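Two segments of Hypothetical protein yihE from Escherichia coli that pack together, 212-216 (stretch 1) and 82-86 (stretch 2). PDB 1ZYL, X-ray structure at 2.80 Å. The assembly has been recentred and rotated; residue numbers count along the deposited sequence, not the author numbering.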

ATOM      1  N   GLY A 212       9.463  -8.206 -17.836  1.00 59.08           N
ATOM      2  CA  GLY A 212       8.185  -7.527 -17.756  1.00 56.38           C
ATOM      3  C   GLY A 212       7.884  -7.217 -16.301  1.00 53.60           C
ATOM      4  O   GLY A 212       8.363  -7.920 -15.409  1.00 51.82           O
ATOM      5  N   PRO A 213       7.127  -6.149 -16.019  1.00 52.35           N
ATOM      6  CA  PRO A 213       6.825  -5.848 -14.619  1.00 50.69           C
ATOM      7  C   PRO A 213       5.701  -6.755 -14.172  1.00 49.14           C
ATOM      8  O   PRO A 213       4.922  -7.237 -14.992  1.00 48.97           O
ATOM      9  CB  PRO A 213       6.373  -4.390 -14.658  1.00 50.03           C
ATOM     10  CG  PRO A 213       7.018  -3.851 -15.884  1.00 52.35           C
ATOM     11  CD  PRO A 213       6.843  -4.983 -16.867  1.00 52.80           C
ATOM     12  N   MET A 214       5.626  -6.991 -12.873  1.00 48.01           N
ATOM     13  CA  MET A 214       4.569  -7.816 -12.312  1.00 47.08           C
ATOM     14  C   MET A 214       4.215  -7.195 -10.981  1.00 44.15           C
ATOM     15  O   MET A 214       5.039  -7.184 -10.068  1.00 43.83           O
ATOM     16  CB  MET A 214       5.045  -9.247 -12.090  1.00 50.61           C
ATOM     17  CG  MET A 214       5.456  -9.963 -13.351  1.00 54.26           C
ATOM     18  SD  MET A 214       6.043 -11.601 -12.958  1.00 57.77           S
ATOM     19  CE  MET A 214       7.533 -11.205 -12.034  1.00 55.59           C
ATOM     20  N   PHE A 215       3.005  -6.663 -10.873  1.00 40.30           N
ATOM     21  CA  PHE A 215       2.584  -6.044  -9.633  1.00 38.23           C
ATOM     22  C   PHE A 215       2.073  -7.079  -8.649  1.00 38.47           C
ATOM     23  O   PHE A 215       1.309  -7.981  -9.003  1.00 39.61           O
ATOM     24  CB  PHE A 215       1.525  -4.979  -9.913  1.00 36.03           C
ATOM     25  CG  PHE A 215       1.987  -3.943 -10.876  1.00 35.22           C
ATOM     26  CD1 PHE A 215       1.886  -4.157 -12.244  1.00 35.27           C
ATOM     27  CD2 PHE A 215       2.635  -2.802 -10.422  1.00 33.55           C
ATOM     28  CE1 PHE A 215       2.433  -3.253 -13.143  1.00 34.89           C
ATOM     29  CE2 PHE A 215       3.186  -1.893 -11.315  1.00 33.00           C
ATOM     30  CZ  PHE A 215       3.086  -2.119 -12.674  1.00 33.51           C
ATOM     31  N   VAL A 216       2.520  -6.959  -7.408  1.00 37.35           N
ATOM     32  CA  VAL A 216       2.097  -7.889  -6.382  1.00 37.93           C
ATOM     33  C   VAL A 216       1.525  -7.139  -5.199  1.00 38.34           C
ATOM     34  O   VAL A 216       1.906  -5.995  -4.929  1.00 37.91           O
ATOM     35  CB  VAL A 216       3.275  -8.767  -5.884  1.00 37.07           C
ATOM     36  CG1 VAL A 216       3.727  -9.689  -6.987  1.00 37.82           C
ATOM     37  CG2 VAL A 216       4.432  -7.894  -5.431  1.00 34.43           C
TER
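Stretch 2 (82-86) VPVAA

The two segments belong to the same chain but touch only between residues at least 130 positions apart in sequence. Stretch 1 is extended, with Pro 213 to Phe 215 forming a strand; stretch 2 has no regular helix or strand. The backbones run in the same general direction. Met 214 lies nearest Pro 83 (CA to CA, 4.6 Å) and Phe 215 nearest Val 84 (CA to CA, 5.1 Å), so advancing one residue along the strand advances one residue along its partner. Beyond this pairing they draw apart: the CA atoms of Gly 212 and Val 82 are 10.6 Å apart, those of Val 216 and Ala 86 9.6 Å. The contact is accordingly small, burying 220 Å² in total.

Gly 212 precedes the strand and makes no contact with stretch 2. Its phi of 130° and psi of 151° by themselves call for glycine, because a CB here would be jammed against the carbonyl oxygen of the preceding residue. At Pro 213 the chain enters the strand, and the two segments begin to meet. The CA-to-CB bond of this buried residue points sideways to the contact, and it is its carbonyl oxygen that borders the ring of Pro 83. The spacing there is too tight in the model to carry any structural argument.

Met 214 meets Pro 83 mainly through its backbone. Met 214 CA is 3.5 Å from Pro 83 O, with a CA-H...O angle of 130°. The side chain leaves sideways and its end leads away, so its apolar approach is slight: Met 214 CG comes to 4.5 Å from Pro 83 CB.

The principal anchor follows at Phe 215. Phe 215 N donates a hydrogen bond to Pro 83 O, at an N to O distance of 2.7 Å and an N-H...O angle of 143°; the separation is short, but the bond is noticeably bent. The same acceptor thus receives this bond and the CA-H...O contact from the preceding residue. Pro 83 O also lies at the edge of the phenyl ring, near the ring plane and 3.6 Å from Phe 215 CD1. The ring further approaches the proline side chain, with Phe 215 CD1 4.4 Å from Pro 83 CB. Pro 83, whose CA-to-CB bond points toward stretch 1, and Phe 215 have the two largest covered areas in the contact, 76 and 70 Å².

The carbonyl of Phe 215 takes the contact on to Val 84. Phe 215 O accepts a CA-H...O contact from Val 84 CA, 3.5 Å away and with an angle at the hydrogen of 157°, while Phe 215 CB packs 4.0 Å from Val 84 CG1. Ala 85 N is more distant, 4.3 Å from Phe 215 O, and makes no hydrogen bond to it. By Val 216 the segments have separated: its CA-to-CB bond points away, and its side chain stays out of contact, Val 216 CG1 lying 6.0 Å from Ala 85 N.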

ATOM      1  N   VAL A  82      -3.133  -7.431 -17.388  1.00 41.11           N
ATOM      2  CA  VAL A  82      -2.301  -6.597 -16.535  1.00 39.48           C
ATOM      3  C   VAL A  82      -1.574  -7.536 -15.568  1.00 38.99           C
ATOM      4  O   VAL A  82      -2.198  -8.332 -14.865  1.00 37.93           O
ATOM      5  CB  VAL A  82      -3.145  -5.568 -15.768  1.00 39.47           C
ATOM      6  CG1 VAL A  82      -2.248  -4.699 -14.904  1.00 38.51           C
ATOM      7  CG2 VAL A  82      -3.915  -4.706 -16.756  1.00 37.43           C
ATOM      8  N   PRO A  83      -0.236  -7.451 -15.536  1.00 39.32           N
ATOM      9  CA  PRO A  83       0.698  -8.236 -14.720  1.00 39.34           C
ATOM     10  C   PRO A  83       0.422  -8.326 -13.221  1.00 39.70           C
ATOM     11  O   PRO A  83       1.076  -7.657 -12.427  1.00 40.39           O
ATOM     12  CB  PRO A  83       2.044  -7.567 -14.999  1.00 39.99           C
ATOM     13  CG  PRO A  83       1.875  -6.989 -16.348  1.00 38.72           C
ATOM     14  CD  PRO A  83       0.494  -6.401 -16.268  1.00 39.02           C
ATOM     15  N   VAL A  84      -0.537  -9.157 -12.838  1.00 40.26           N
ATOM     16  CA  VAL A  84      -0.877  -9.349 -11.432  1.00 40.63           C
ATOM     17  C   VAL A  84      -1.306 -10.798 -11.255  1.00 40.73           C
ATOM     18  O   VAL A  84      -1.729 -11.437 -12.211  1.00 42.98           O
ATOM     19  CB  VAL A  84      -2.042  -8.430 -10.992  1.00 40.86           C
ATOM     20  CG1 VAL A  84      -1.668  -6.977 -11.191  1.00 39.82           C
ATOM     21  CG2 VAL A  84      -3.295  -8.762 -11.772  1.00 39.73           C
ATOM     22  N   ALA A  85      -1.194 -11.328 -10.047  1.00 40.07           N
ATOM     23  CA  ALA A  85      -1.605 -12.706  -9.819  1.00 39.06           C
ATOM     24  C   ALA A  85      -2.959 -12.749  -9.121  1.00 38.39           C
ATOM     25  O   ALA A  85      -3.103 -12.321  -7.980  1.00 38.08           O
ATOM     26  CB  ALA A  85      -0.567 -13.440  -8.996  1.00 38.98           C
ATOM     27  N   ALA A  86      -3.959 -13.261  -9.823  1.00 38.01           N
ATOM     28  CA  ALA A  86      -5.291 -13.358  -9.258  1.00 38.65           C
ATOM     29  C   ALA A  86      -5.344 -14.559  -8.324  1.00 37.77           C
ATOM     30  O   ALA A  86      -4.626 -15.539  -8.519  1.00 39.10           O
ATOM     31  CB  ALA A  86      -6.316 -13.514 -10.372  1.00 38.52           C
TER